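PDB 1U9C: Apc35852 from Geobacillus stearothermophilus, which is of unknown function but belongs to the DJ-1/PfpI family, whose members include Parkinson's-linked DJ-1, chaperones and proteases. Local coordinates for residues V45-L57 with A75-A87. Residues are numbered along the deposited sequence; the frame is centred on the assembly and turned at random.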
loop_
_atom_site.group_PDB
_atom_site.type_symbol
_atom_site.label_atom_id
_atom_site.label_comp_id
_atom_site.label_asym_id
_atom_site.label_seq_id
_atom_site.Cartn_x
_atom_site.Cartn_y
_atom_site.Cartn_z
ATOM N N VAL A 45 -11.848 -6.868 7.992
ATOM C CA VAL A 45 -10.753 -5.939 7.695
ATOM C C VAL A 45 -10.271 -5.248 8.960
ATOM O O VAL A 45 -11.052 -4.654 9.688
ATOM C CB VAL A 45 -11.210 -4.869 6.694
ATOM C CG1 VAL A 45 -10.083 -4.014 6.339
ATOM C CG2 VAL A 45 -11.825 -5.513 5.444
ATOM N N LYS A 46 -8.990 -5.340 9.235
ATOM C CA LYS A 46 -8.350 -4.607 10.325
ATOM C C LYS A 46 -7.662 -3.409 9.733
ATOM O O LYS A 46 -6.840 -3.511 8.801
ATOM C CB LYS A 46 -7.290 -5.429 11.067
ATOM C CG LYS A 46 -6.662 -4.622 12.213
ATOM C CD LYS A 46 -5.833 -5.411 13.169
ATOM C CE LYS A 46 -5.285 -4.558 14.255
ATOM N NZ LYS A 46 -4.603 -5.398 15.306
ATOM N N VAL A 47 -8.011 -2.237 10.213
ATOM C CA VAL A 47 -7.451 -0.969 9.766
ATOM C C VAL A 47 -6.378 -0.460 10.696
ATOM O O VAL A 47 -6.675 -0.124 11.818
ATOM C CB VAL A 47 -8.571 0.102 9.602
ATOM C CG1 VAL A 47 -7.994 1.372 9.048
ATOM C CG2 VAL A 47 -9.696 -0.398 8.682
ATOM N N ALA A 48 -5.139 -0.519 10.261
ATOM C CA ALA A 48 -3.994 -0.095 11.020
ATOM C C ALA A 48 -3.254 1.056 10.357
ATOM O O ALA A 48 -3.337 1.285 9.147
ATOM C CB ALA A 48 -3.040 -1.262 11.282
ATOM N N SER A 49 -2.508 1.761 11.173
ATOM C CA SER A 49 -1.535 2.737 10.679
ATOM C C SER A 49 -0.255 2.565 11.460
ATOM O O SER A 49 -0.180 1.880 12.471
ATOM C CB SER A 49 -2.092 4.147 10.692
ATOM O OG SER A 49 -2.286 4.586 12.052
ATOM N N ILE A 50 0.806 3.216 10.997
ATOM C CA ILE A 50 2.072 3.142 11.706
ATOM C C ILE A 50 1.888 3.591 13.166
ATOM O O ILE A 50 2.423 2.948 14.109
ATOM C CB ILE A 50 3.106 3.981 10.940
ATOM C CG1 ILE A 50 3.382 3.450 9.545
ATOM C CG2 ILE A 50 4.394 4.134 11.811
ATOM C CD1 ILE A 50 3.864 2.029 9.453
ATOM N N GLN A 51 1.189 4.703 13.391
ATOM C CA GLN A 51 1.018 5.258 14.727
ATOM C C GLN A 51 -0.241 4.948 15.464
ATOM O O GLN A 51 -0.287 5.133 16.684
ATOM C CB GLN A 51 1.108 6.776 14.668
ATOM C CG GLN A 51 2.425 7.282 14.067
ATOM C CD GLN A 51 3.566 7.100 14.963
ATOM O OE1 GLN A 51 4.051 5.959 15.160
ATOM N NE2 GLN A 51 4.043 8.214 15.535
ATOM N N GLY A 52 -1.246 4.469 14.757
ATOM C CA GLY A 52 -2.577 4.387 15.284
ATOM C C GLY A 52 -3.229 5.747 15.291
ATOM O O GLY A 52 -2.599 6.773 15.009
ATOM N N GLY A 53 -4.498 5.786 15.663
ATOM C CA GLY A 53 -5.188 7.053 15.743
ATOM C C GLY A 53 -5.687 7.616 14.443
ATOM O O GLY A 53 -5.940 6.879 13.477
ATOM N N GLU A 54 -5.858 8.916 14.405
ATOM C CA GLU A 54 -6.458 9.595 13.282
ATOM C C GLU A 54 -5.476 9.838 12.147
ATOM O O GLU A 54 -4.487 10.555 12.359
ATOM C CB GLU A 54 -7.095 10.939 13.716
ATOM C CG GLU A 54 -7.738 11.753 12.618
ATOM C CD GLU A 54 -8.585 12.909 13.159
ATOM O OE1 GLU A 54 -8.419 13.331 14.332
ATOM O OE2 GLU A 54 -9.453 13.405 12.419
ATOM N N VAL A 55 -5.686 9.256 10.985
ATOM C CA VAL A 55 -4.765 9.280 9.878
ATOM C C VAL A 55 -4.898 10.572 9.107
ATOM O O VAL A 55 -6.004 10.972 8.712
ATOM C CB VAL A 55 -5.064 8.100 9.027
ATOM C CG1 VAL A 55 -4.392 8.177 7.699
ATOM C CG2 VAL A 55 -4.659 6.830 9.749
ATOM N N PRO A 56 -3.815 11.261 8.803
ATOM C CA PRO A 56 -3.876 12.479 7.999
ATOM C C PRO A 56 -4.029 12.138 6.528
ATOM O O PRO A 56 -3.442 11.171 6.038
ATOM C CB PRO A 56 -2.490 13.116 8.235
ATOM C CG PRO A 56 -1.584 11.929 8.431
ATOM C CD PRO A 56 -2.436 10.897 9.192
ATOM N N LEU A 57 -4.814 12.935 5.817
ATOM C CA LEU A 57 -5.041 12.692 4.422
ATOM C C LEU A 57 -4.241 13.703 3.594
ATOM O O LEU A 57 -4.180 14.888 3.946
ATOM C CB LEU A 57 -6.544 12.851 4.118
ATOM C CG LEU A 57 -7.439 11.906 4.955
ATOM C CD1 LEU A 57 -8.964 12.095 4.634
ATOM C CD2 LEU A 57 -6.979 10.438 4.738
ATOM N N ALA A 75 -13.414 4.982 9.681
ATOM C CA ALA A 75 -12.428 4.050 10.163
ATOM C C ALA A 75 -11.054 4.674 10.337
ATOM O O ALA A 75 -10.314 4.315 11.247
ATOM C CB ALA A 75 -12.371 2.851 9.247
ATOM N N LEU A 76 -10.725 5.587 9.441
ATOM C CA LEU A 76 -9.409 6.216 9.481
ATOM C C LEU A 76 -9.243 7.161 10.626
ATOM O O LEU A 76 -8.112 7.583 10.906
ATOM C CB LEU A 76 -9.198 6.987 8.189
ATOM C CG LEU A 76 -9.004 6.125 6.973
ATOM C CD1 LEU A 76 -9.063 6.977 5.721
ATOM C CD2 LEU A 76 -7.671 5.339 7.051
ATOM N N LYS A 77 -10.311 7.520 11.322
ATOM C CA LYS A 77 -10.191 8.430 12.468
ATOM C C LYS A 77 -9.717 7.711 13.739
ATOM O O LYS A 77 -9.318 8.389 14.702
ATOM C CB LYS A 77 -11.538 9.182 12.731
ATOM C CG LYS A 77 -12.004 9.975 11.553
ATOM C CD LYS A 77 -12.985 11.085 11.925
ATOM C CE LYS A 77 -13.635 11.637 10.692
ATOM N NZ LYS A 77 -12.720 12.144 9.661
ATOM N N HIS A 78 -9.739 6.384 13.772
ATOM C CA HIS A 78 -9.409 5.612 14.968
ATOM C C HIS A 78 -8.762 4.295 14.611
ATOM O O HIS A 78 -9.195 3.214 14.961
ATOM C CB HIS A 78 -10.662 5.414 15.873
ATOM C CG HIS A 78 -11.862 4.916 15.143
ATOM N ND1 HIS A 78 -12.920 5.734 14.795
ATOM C CD2 HIS A 78 -12.141 3.693 14.636
ATOM C CE1 HIS A 78 -13.798 5.018 14.106
ATOM N NE2 HIS A 78 -13.372 3.781 14.016
ATOM N N THR A 79 -7.625 4.408 13.909
ATOM C CA THR A 79 -6.903 3.211 13.464
ATOM C C THR A 79 -6.159 2.526 14.598
ATOM O O THR A 79 -5.745 3.169 15.570
ATOM C CB THR A 79 -5.943 3.537 12.310
ATOM O OG1 THR A 79 -4.904 4.417 12.774
ATOM C CG2 THR A 79 -6.654 4.197 11.173
ATOM N N ALA A 80 -5.909 1.243 14.413
ATOM C CA ALA A 80 -5.032 0.483 15.296
ATOM C C ALA A 80 -3.578 0.830 15.013
ATOM O O ALA A 80 -3.216 1.118 13.884
ATOM C CB ALA A 80 -5.263 -0.993 15.095
ATOM N N ARG A 81 -2.716 0.759 16.020
ATOM C CA ARG A 81 -1.314 0.942 15.822
ATOM C C ARG A 81 -0.710 -0.372 15.388
ATOM O O ARG A 81 -0.779 -1.360 16.111
ATOM C CB ARG A 81 -0.698 1.390 17.127
ATOM C CG ARG A 81 0.768 1.655 17.066
ATOM C CD ARG A 81 1.306 2.307 18.340
ATOM N NE ARG A 81 1.060 1.538 19.551
ATOM C CZ ARG A 81 1.918 0.668 20.081
ATOM N NH1 ARG A 81 3.099 0.462 19.523
ATOM N NH2 ARG A 81 1.617 0.009 21.208
ATOM N N LEU A 82 -0.029 -0.406 14.254
ATOM C CA LEU A 82 0.522 -1.635 13.754
ATOM C C LEU A 82 1.454 -2.259 14.800
ATOM O O LEU A 82 2.292 -1.599 15.345
ATOM C CB LEU A 82 1.340 -1.354 12.507
ATOM C CG LEU A 82 1.896 -2.560 11.762
ATOM C CD1 LEU A 82 0.795 -3.394 11.229
ATOM C CD2 LEU A 82 2.898 -2.101 10.745
ATOM N N SER A 83 1.339 -3.563 14.947
ATOM C CA SER A 83 2.149 -4.387 15.903
ATOM C C SER A 83 2.748 -5.553 15.161
ATOM O O SER A 83 2.227 -6.032 14.177
ATOM C CB SER A 83 1.208 -4.923 16.985
ATOM O OG SER A 83 1.795 -5.873 17.813
ATOM N N LYS A 84 3.834 -6.106 15.732
ATOM C CA LYS A 84 4.334 -7.402 15.241
ATOM C C LYS A 84 3.319 -8.533 15.383
ATOM O O LYS A 84 3.330 -9.464 14.590
ATOM C CB LYS A 84 5.654 -7.763 15.882
ATOM C CG LYS A 84 6.747 -6.827 15.494
ATOM C CD LYS A 84 8.142 -7.280 15.953
ATOM C CE LYS A 84 9.201 -6.261 15.473
ATOM N NZ LYS A 84 10.491 -6.404 16.194
ATOM N N ASP A 85 2.355 -8.384 16.293
ATOM C CA ASP A 85 1.242 -9.341 16.408
ATOM C C ASP A 85 0.424 -9.440 15.098
ATOM O O ASP A 85 -0.190 -10.436 14.779
ATOM C CB ASP A 85 0.309 -8.965 17.582
ATOM C CG ASP A 85 0.950 -9.109 18.934
ATOM O OD1 ASP A 85 1.971 -9.811 19.030
ATOM O OD2 ASP A 85 0.482 -8.554 19.954
ATOM N N ASP A 86 0.381 -8.340 14.353
ATOM C CA ASP A 86 -0.336 -8.307 13.045
ATOM C C ASP A 86 0.341 -9.079 11.938
ATOM O O ASP A 86 -0.197 -9.176 10.824
ATOM C CB ASP A 86 -0.553 -6.875 12.600
ATOM C CG ASP A 86 -1.408 -6.101 13.565
ATOM O OD1 ASP A 86 -2.458 -6.590 14.071
ATOM O OD2 ASP A 86 -1.098 -4.902 13.836
ATOM N N ALA A 87 1.516 -9.695 12.257
ATOM C CA ALA A 87 2.208 -10.531 11.292
ATOM C C ALA A 87 1.501 -11.829 11.033
ATOM O O ALA A 87 1.775 -12.458 10.017
ATOM C CB ALA A 87 3.610 -10.837 11.757
HETATM O O HOH W 1 -2.363 -3.652 15.897
HETATM O O HOH W 2 3.713 0.692 14.697
#
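Val47 O takes the N-H of Ala80, and Ala80 O in turn takes that of Ser49: this is the parallel pairing that closes a beta-alpha-beta unit, strand 44-49, helix 70-75, strand 80-81, at the edge of the central sheet in this DJ-1/PfpI fold. A third bond, Leu82 N to Ser49 O, continues the pairing, while on its other side strand 44-49 pairs with strand 7-12.

The tight part centres on Thr79. Its chi1 of 65° turns OG1 toward Ser49 and Gly53 and leaves CG2 for the apolar side. OG1 receives the hydroxyl hydrogen of Ser49 OG at 2.7 Å and gives its own to Gly53 O at 2.8 Å. Gly53 O also accepts from Thr79 N, which stands above the carbonyl plane, and Gly53 N returns a bond to Thr79 O; the chain has doubled back by Gly53, which pairs with Thr79 in a single antiparallel bridge. Asn14 also bonds to Ser49 OG. The threonine methyl CG2 lies 3.6 Å from Val55 CG2 and 3.8 Å from Val47 CG1. Beyond it, Leu76 CD1 approaches Leu57 CD2, and Phe31 of helix 28-40 packs against both Val47 and Leu76. Val55 N finishes this side with a straight bond to Leu76 O (169° at the hydrogen).

The outer side is looser. Glu54 OE2 and Lys77 NZ stay 4.5 Å apart, too far for a salt bridge, and Arg81 lays only its CB, CG and CD along the backbone of 50-52 before its exposed end leads away.

At the far end the contact tightens again. One water donates to both Ile50 O and Leu82 O. The extended Lys46 passes Ala80 CB to reach the buried Asp86, where a second water links Lys46 NZ, Arg81 O and Asp86 OD2, and NZ forms a salt bridge with Asp86, meeting the syn lone pair of OD1 at 2.7 Å.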